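Local coordinates for protein porin (Rhodobacter blasticus, PDB 3PRN) that forms trimeric outer-membrane channels that let small hydrophilic solutes up to about 0.6 kDa diffuse passively across the outer membrane, at residues A[51-56]-A[62-67]; A[116-121]-A[125-130]. The protein carries 1 engineered substitution. All coordinates share one frame; numbering follows the deposited sequence.

Contact 1 of 2, residues A[51-56]-A[62-67]. With C8E ((hydroxyethyloxy)tri(ethyloxy)octane), chain C.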
loop_
_atom_site.group_PDB
_atom_site.type_symbol
_atom_site.label_atom_id
_atom_site.label_comp_id
_atom_site.label_asym_id
_atom_site.label_seq_id
_atom_site.Cartn_x
_atom_site.Cartn_y
_atom_site.Cartn_z
ATOM N N LEU A 51 7.419 -7.438 -1.801
ATOM C CA LEU A 51 6.390 -7.017 -0.862
ATOM C C LEU A 51 5.055 -7.596 -1.407
ATOM O O LEU A 51 4.859 -7.608 -2.650
ATOM C CB LEU A 51 6.313 -5.508 -0.770
ATOM C CG LEU A 51 5.434 -4.912 0.306
ATOM C CD1 LEU A 51 6.009 -5.166 1.694
ATOM C CD2 LEU A 51 5.264 -3.417 0.105
ATOM N N ARG A 52 4.136 -7.995 -0.542
ATOM C CA ARG A 52 2.811 -8.446 -0.972
ATOM C C ARG A 52 1.697 -7.582 -0.346
ATOM O O ARG A 52 1.763 -7.181 0.846
ATOM C CB ARG A 52 2.577 -9.908 -0.533
ATOM C CG ARG A 52 1.223 -10.508 -0.869
ATOM C CD ARG A 52 1.240 -12.042 -0.733
ATOM N NE ARG A 52 2.143 -12.618 -1.808
ATOM C CZ ARG A 52 2.420 -13.920 -1.852
ATOM N NH1 ARG A 52 1.896 -14.781 -0.930
ATOM N NH2 ARG A 52 3.171 -14.429 -2.814
ATOM N N MET A 53 0.653 -7.288 -1.102
ATOM C CA MET A 53 -0.547 -6.599 -0.646
ATOM C C MET A 53 -1.691 -7.576 -0.995
ATOM O O MET A 53 -1.920 -7.916 -2.140
ATOM C CB MET A 53 -0.814 -5.253 -1.340
ATOM C CG MET A 53 0.298 -4.245 -0.898
ATOM S SD MET A 53 0.002 -2.657 -1.814
ATOM C CE MET A 53 -1.271 -2.015 -0.729
ATOM N N GLN A 54 -2.268 -8.201 0.053
ATOM C CA GLN A 54 -3.329 -9.156 -0.165
ATOM C C GLN A 54 -4.560 -8.798 0.662
ATOM O O GLN A 54 -4.394 -8.508 1.846
ATOM C CB GLN A 54 -2.886 -10.557 0.233
ATOM C CG GLN A 54 -3.930 -11.656 -0.065
ATOM C CD GLN A 54 -3.315 -13.012 0.268
ATOM O OE1 GLN A 54 -2.287 -13.346 -0.376
ATOM N NE2 GLN A 54 -3.876 -13.753 1.209
ATOM N N TRP A 55 -5.715 -8.852 0.015
ATOM C CA TRP A 55 -6.977 -8.611 0.682
ATOM C C TRP A 55 -7.823 -9.899 0.546
ATOM O O TRP A 55 -7.868 -10.523 -0.536
ATOM C CB TRP A 55 -7.727 -7.421 -0.008
ATOM C CG TRP A 55 -9.108 -7.236 0.598
ATOM C CD1 TRP A 55 -9.433 -6.508 1.714
ATOM C CD2 TRP A 55 -10.337 -7.798 0.102
ATOM N NE1 TRP A 55 -10.777 -6.574 1.931
ATOM C CE2 TRP A 55 -11.368 -7.371 0.979
ATOM C CE3 TRP A 55 -10.661 -8.659 -0.945
ATOM C CZ2 TRP A 55 -12.697 -7.776 0.825
ATOM C CZ3 TRP A 55 -11.981 -9.051 -1.126
ATOM C CH2 TRP A 55 -13.004 -8.596 -0.216
ATOM N N ASP A 56 -8.487 -10.272 1.616
ATOM C CA ASP A 56 -9.455 -11.354 1.637
ATOM C C ASP A 56 -10.798 -10.865 2.192
ATOM O O ASP A 56 -10.848 -9.999 3.049
ATOM C CB ASP A 56 -8.945 -12.532 2.522
ATOM C CG ASP A 56 -7.774 -13.263 1.820
ATOM O OD1 ASP A 56 -8.055 -14.206 1.077
ATOM O OD2 ASP A 56 -6.605 -12.906 2.066
ATOM N N ALA A 62 -11.751 -3.562 6.433
ATOM C CA ALA A 62 -12.094 -3.398 5.019
ATOM C C ALA A 62 -10.953 -2.638 4.320
ATOM O O ALA A 62 -11.146 -1.761 3.490
ATOM C CB ALA A 62 -13.478 -2.763 4.861
ATOM N N GLY A 63 -9.702 -3.006 4.638
ATOM C CA GLY A 63 -8.525 -2.353 4.089
ATOM C C GLY A 63 -7.410 -3.353 3.715
ATOM O O GLY A 63 -7.517 -4.547 4.021
ATOM N N THR A 64 -6.412 -2.830 3.027
ATOM C CA THR A 64 -5.321 -3.703 2.579
ATOM C C THR A 64 -3.996 -2.989 2.896
ATOM O O THR A 64 -3.904 -1.752 2.630
ATOM C CB THR A 64 -5.399 -3.863 1.036
ATOM O OG1 THR A 64 -6.730 -4.307 0.699
ATOM C CG2 THR A 64 -4.432 -4.927 0.467
ATOM N N ALA A 65 -3.029 -3.754 3.295
ATOM C CA ALA A 65 -1.709 -3.220 3.617
ATOM C C ALA A 65 -0.628 -4.185 3.073
ATOM O O ALA A 65 -1.002 -5.215 2.529
ATOM C CB ALA A 65 -1.541 -3.053 5.126
ATOM N N GLY A 66 0.605 -3.726 3.173
ATOM C CA GLY A 66 1.706 -4.588 2.717
ATOM C C GLY A 66 2.103 -5.470 3.943
ATOM O O GLY A 66 1.775 -5.161 5.102
ATOM N N ASN A 67 2.818 -6.538 3.637
ATOM C CA ASN A 67 3.352 -7.461 4.648
ATOM C C ASN A 67 4.804 -7.050 4.996
ATOM O O ASN A 67 5.222 -5.910 4.669
ATOM C CB ASN A 67 3.252 -8.911 4.197
ATOM C CG ASN A 67 4.060 -9.245 2.983
ATOM O OD1 ASN A 67 4.561 -8.332 2.307
ATOM N ND2 ASN A 67 4.213 -10.509 2.630
HETATM C C1 C8E C . -5.364 -2.828 7.002
HETATM C C2 C8E C . -5.264 -1.485 6.446
HETATM C C3 C8E C . -4.849 -0.503 7.448
HETATM C C4 C8E C . -6.084 0.113 7.929
HETATM C C5 C8E C . -6.066 -0.145 9.397
HETATM C C6 C8E C . -5.982 1.086 10.112
HETATM C C7 C8E C . -6.571 0.688 11.359
HETATM C C8 C8E C . -6.438 1.765 12.355
HETATM O O9 C8E C . -7.426 1.866 13.396
HETATM C C10 C8E C . -7.239 0.991 14.495
HETATM C C11 C8E C . -8.342 1.282 15.483
HETATM O O12 C8E C . -8.379 2.685 15.892
HETATM C C13 C8E C . -9.283 3.620 15.197
HETATM C C14 C8E C . -8.765 4.749 14.254
HETATM O O15 C8E C . -9.289 6.102 14.015
HETATM C C16 C8E C . -9.945 6.229 12.736
HETATM C C17 C8E C . -9.109 6.144 11.452
HETATM O O18 C8E C . -9.494 6.393 10.117
HETATM C C19 C8E C . -10.143 7.624 9.715
HETATM C C20 C8E C . -9.423 8.451 8.509
HETATM O O21 C8E C . -9.038 9.745 8.995
HETATM O O HOH W 1 -3.658 -6.606 3.998
HETATM O O HOH W 2 -0.628 -8.191 2.393
#

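Contact 2 of 2, residues A[116-121]-A[125-130]. With C8E ((hydroxyethyloxy)tri(ethyloxy)octane), chain B.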
loop_
_atom_site.group_PDB
_atom_site.type_symbol
_atom_site.label_atom_id
_atom_site.label_comp_id
_atom_site.label_asym_id
_atom_site.label_seq_id
_atom_site.Cartn_x
_atom_site.Cartn_y
_atom_site.Cartn_z
ATOM N N ALA A 116 5.675 -20.310 7.716
ATOM C CA ALA A 116 5.660 -20.252 6.228
ATOM C C ALA A 116 5.689 -18.766 5.870
ATOM O O ALA A 116 5.397 -17.925 6.747
ATOM C CB ALA A 116 4.389 -20.922 5.705
ATOM N N TYR A 117 5.895 -18.435 4.601
ATOM C CA TYR A 117 5.838 -17.017 4.222
ATOM C C TYR A 117 4.569 -16.326 4.746
ATOM O O TYR A 117 3.470 -16.832 4.532
ATOM C CB TYR A 117 5.810 -16.957 2.682
ATOM C CG TYR A 117 5.837 -15.560 2.100
ATOM C CD1 TYR A 117 6.966 -14.777 2.147
ATOM C CD2 TYR A 117 4.684 -15.043 1.515
ATOM C CE1 TYR A 117 6.976 -13.480 1.592
ATOM C CE2 TYR A 117 4.683 -13.756 0.943
ATOM C CZ TYR A 117 5.822 -12.997 0.980
ATOM O OH TYR A 117 5.815 -11.721 0.436
ATOM N N ASN A 118 4.706 -15.149 5.349
ATOM C CA ASN A 118 3.502 -14.486 5.919
ATOM C C ASN A 118 2.944 -13.520 4.887
ATOM O O ASN A 118 3.631 -12.512 4.558
ATOM C CB ASN A 118 3.887 -13.724 7.201
ATOM C CG ASN A 118 4.434 -14.718 8.242
ATOM O OD1 ASN A 118 3.761 -15.693 8.548
ATOM N ND2 ASN A 118 5.607 -14.441 8.775
ATOM N N SER A 119 1.763 -13.796 4.376
ATOM C CA SER A 119 1.216 -12.959 3.322
ATOM C C SER A 119 0.722 -11.602 3.779
ATOM O O SER A 119 0.597 -10.734 2.886
ATOM C CB SER A 119 0.072 -13.660 2.573
ATOM O OG SER A 119 0.573 -14.676 1.741
ATOM N N LYS A 120 0.444 -11.410 5.051
ATOM C CA LYS A 120 -0.136 -10.201 5.556
ATOM C C LYS A 120 0.506 -9.723 6.853
ATOM O O LYS A 120 1.295 -10.500 7.410
ATOM C CB LYS A 120 -1.610 -10.512 5.958
ATOM C CG LYS A 120 -2.427 -10.800 4.686
ATOM C CD LYS A 120 -3.893 -10.934 5.096
ATOM C CE LYS A 120 -4.738 -11.200 3.872
ATOM N NZ LYS A 120 -6.147 -11.499 4.210
ATOM N N TYR A 121 0.125 -8.555 7.314
ATOM C CA TYR A 121 0.605 -8.008 8.575
ATOM C C TYR A 121 -0.025 -8.875 9.699
ATOM O O TYR A 121 -0.943 -9.673 9.435
ATOM C CB TYR A 121 0.162 -6.548 8.688
ATOM C CG TYR A 121 -1.343 -6.399 8.979
ATOM C CD1 TYR A 121 -1.864 -6.419 10.273
ATOM C CD2 TYR A 121 -2.220 -6.237 7.929
ATOM C CE1 TYR A 121 -3.216 -6.245 10.528
ATOM C CE2 TYR A 121 -3.581 -6.081 8.142
ATOM C CZ TYR A 121 -4.072 -6.077 9.438
ATOM O OH TYR A 121 -5.450 -5.947 9.615
ATOM N N GLY A 125 1.156 -8.387 16.903
ATOM C CA GLY A 125 2.508 -7.929 17.318
ATOM C C GLY A 125 3.457 -9.112 17.379
ATOM O O GLY A 125 4.676 -8.955 17.531
ATOM N N ALA A 126 2.957 -10.335 17.216
ATOM C CA ALA A 126 3.806 -11.504 17.310
ATOM C C ALA A 126 4.893 -11.579 16.242
ATOM O O ALA A 126 5.943 -12.171 16.554
ATOM C CB ALA A 126 3.014 -12.820 17.179
ATOM N N LEU A 127 4.669 -11.057 15.046
ATOM C CA LEU A 127 5.718 -11.174 14.020
ATOM C C LEU A 127 6.655 -9.969 13.968
ATOM O O LEU A 127 7.432 -9.922 12.993
ATOM C CB LEU A 127 5.037 -11.321 12.663
ATOM C CG LEU A 127 4.167 -12.558 12.448
ATOM C CD1 LEU A 127 3.563 -12.506 11.047
ATOM C CD2 LEU A 127 4.970 -13.849 12.655
ATOM N N ASP A 128 6.614 -9.011 14.882
ATOM C CA ASP A 128 7.385 -7.771 14.712
ATOM C C ASP A 128 8.899 -7.917 14.573
ATOM O O ASP A 128 9.538 -7.166 13.840
ATOM C CB ASP A 128 7.129 -6.791 15.891
ATOM C CG ASP A 128 5.723 -6.219 15.928
ATOM O OD1 ASP A 128 4.796 -6.583 15.144
ATOM O OD2 ASP A 128 5.458 -5.356 16.794
ATOM N N ASN A 129 9.508 -8.899 15.247
ATOM C CA ASN A 129 10.945 -9.112 15.149
ATOM C C ASN A 129 11.262 -10.477 14.559
ATOM O O ASN A 129 12.356 -11.015 14.764
ATOM C CB ASN A 129 11.562 -8.960 16.558
ATOM C CG ASN A 129 11.548 -7.477 16.929
ATOM O OD1 ASN A 129 12.302 -6.694 16.347
ATOM N ND2 ASN A 129 10.704 -7.031 17.837
ATOM N N TYR A 130 10.277 -11.013 13.830
ATOM C CA TYR A 130 10.438 -12.305 13.188
ATOM C C TYR A 130 11.395 -12.138 12.008
ATOM O O TYR A 130 11.299 -11.259 11.159
ATOM C CB TYR A 130 9.064 -12.782 12.783
ATOM C CG TYR A 130 8.920 -13.960 11.867
ATOM C CD1 TYR A 130 9.270 -13.910 10.526
ATOM C CD2 TYR A 130 8.329 -15.115 12.347
ATOM C CE1 TYR A 130 9.047 -14.978 9.677
ATOM C CE2 TYR A 130 8.110 -16.202 11.519
ATOM C CZ TYR A 130 8.440 -16.124 10.183
ATOM O OH TYR A 130 8.170 -17.208 9.395
HETATM C C1 C8E B . 1.289 -0.978 9.120
HETATM C C2 C8E B . 0.376 -1.726 8.267
HETATM C C3 C8E B . -1.016 -1.590 8.699
HETATM C C4 C8E B . -1.290 -2.772 9.516
HETATM C C5 C8E B . -1.708 -2.210 10.832
HETATM C C6 C8E B . -3.064 -2.552 11.104
HETATM C C7 C8E B . -3.054 -2.480 12.538
HETATM C C8 C8E B . -4.421 -2.625 13.068
HETATM O O9 C8E B . -4.593 -3.186 14.381
HETATM C C10 C8E B . -4.402 -2.283 15.456
HETATM C C11 C8E B . -4.670 -3.049 16.729
HETATM O O12 C8E B . -5.995 -3.664 16.751
HETATM C C13 C8E B . -6.152 -5.069 16.331
HETATM C C14 C8E B . -6.873 -5.478 15.010
HETATM O O15 C8E B . -7.706 -6.651 14.708
HETATM C C16 C8E B . -7.031 -7.615 13.874
HETATM C C17 C8E B . -6.714 -7.255 12.416
HETATM O O18 C8E B . -6.213 -8.076 11.382
HETATM C C19 C8E B . -6.831 -9.336 11.025
HETATM C C20 C8E B . -7.262 -9.504 9.463
HETATM O O21 C8E B . -8.683 -9.698 9.388
HETATM O O HOH W 3 5.132 -18.015 9.652
#

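Contact 1 of 2, residues A[51-56]-A[62-67]
Asn-67 grips the backbone of Arg-52 at two points. Its OD1 accepts a nearly straight hydrogen bond from Arg-52 N at 2.9 Å, with the donor above the carbonyl plane. Its backbone N gives a more bent bond to Arg-52 O at 3.1 Å. CG of Asn-67 stands between the backbone N and the carbonyl carbon (chi1 63°), which brings the amide back to the strand. Its ND2 turns to Asn-118 O, in the long loop. An alanine here would remove the amide and is likely to leave Arg-52 N without its acceptor and to lose the tie to that loop. This end is the tight one. CD1 of Leu-51 reaches Asn-67 O at 3.2 Å, and the two side chains lie alongside, pointing opposite ways. Gly-66 CA makes a CH...O contact with Arg-52 O, also at 3.2 Å.

Beyond Gly-66 the backbones part and water fills in. Water 1 links Ala-65 N to Gln-54 O, and water 2 links Gln-54 N to Ala-65 O. Thr-64 then closes the far end. Its OG1 lies 3.3 Å from Trp-55 CB, and it comes in roughly square to the tryptophan side chain. Gly-63 O sits in the plane of the indole, at its edge, 3.6 Å from CD1. The OG1 hydroxyl has its polar partner in Asn-67 O of the second subunit.

In this homotrimeric porin the loop 62-67 bonds through its backbone to both neighbouring subunits, tying the barrel wall to the trimer interface. It runs back along strand 46-56, which pairs on its other side with strand 25-39 of the barrel.

Contact 2 of 2, residues A[116-121]-A[125-130]
This is a small side-chain contact within the long loop between the fifth and sixth strands of the 16-stranded barrel, which in porins of this kind generally folds inward to narrow the channel. No direct hydrogen bond crosses it. Asn-118 projects from one arm and meets Leu-127 and Tyr-130 on the other. One end of its amide lies over one face of the Tyr-130 ring, near the rim. The amide and ring planes are 64° apart. CG of Tyr-130 lies anti to its own N (chi1 168°), which sets the ring beside Asn-118. CD1 of Leu-127 packs 3.7 Å from CG of Asn-118.

Two type I turns, Gly-125 to Asp-128 and Leu-127 to Tyr-130, put the leucine and the tyrosine on the same partner. Water 3 adds a polar bridge, bound by Ala-116 N at 3.1 Å and Tyr-130 OH at 3.2 Å. One face of the Tyr-121 ring is covered by C4 of the detergent. Phe-115 meets the Tyr-130 ring edge-to-face.

The contact is therefore mixed: one end of a polar amide rests on a methyl group and an aromatic face, and water supplies the hydrogen bonding between the arms.

Contact 1 precedes contact 2 along the chain, and their centres lie 13 Å apart. They join directly through 116-121. Lys-120 NZ makes a salt bridge with Asp-56 OD2 at 2.6 Å. Asn-67 ND2 probably donates a hydrogen bond to Asn-118 O at 2.8 Å. The same Asn-67 therefore holds strand 46-56 and the long loop together. Both contacts touch the third subunit: Leu-127 packs on Ala-62 of that subunit, so the two regions also meet across the trimer interface. Detergent molecules lie beside both. The magnesium ion, bound by Ser-28 and Asp-57, lies about 7 Å from the side chain of Trp-55 in contact 1.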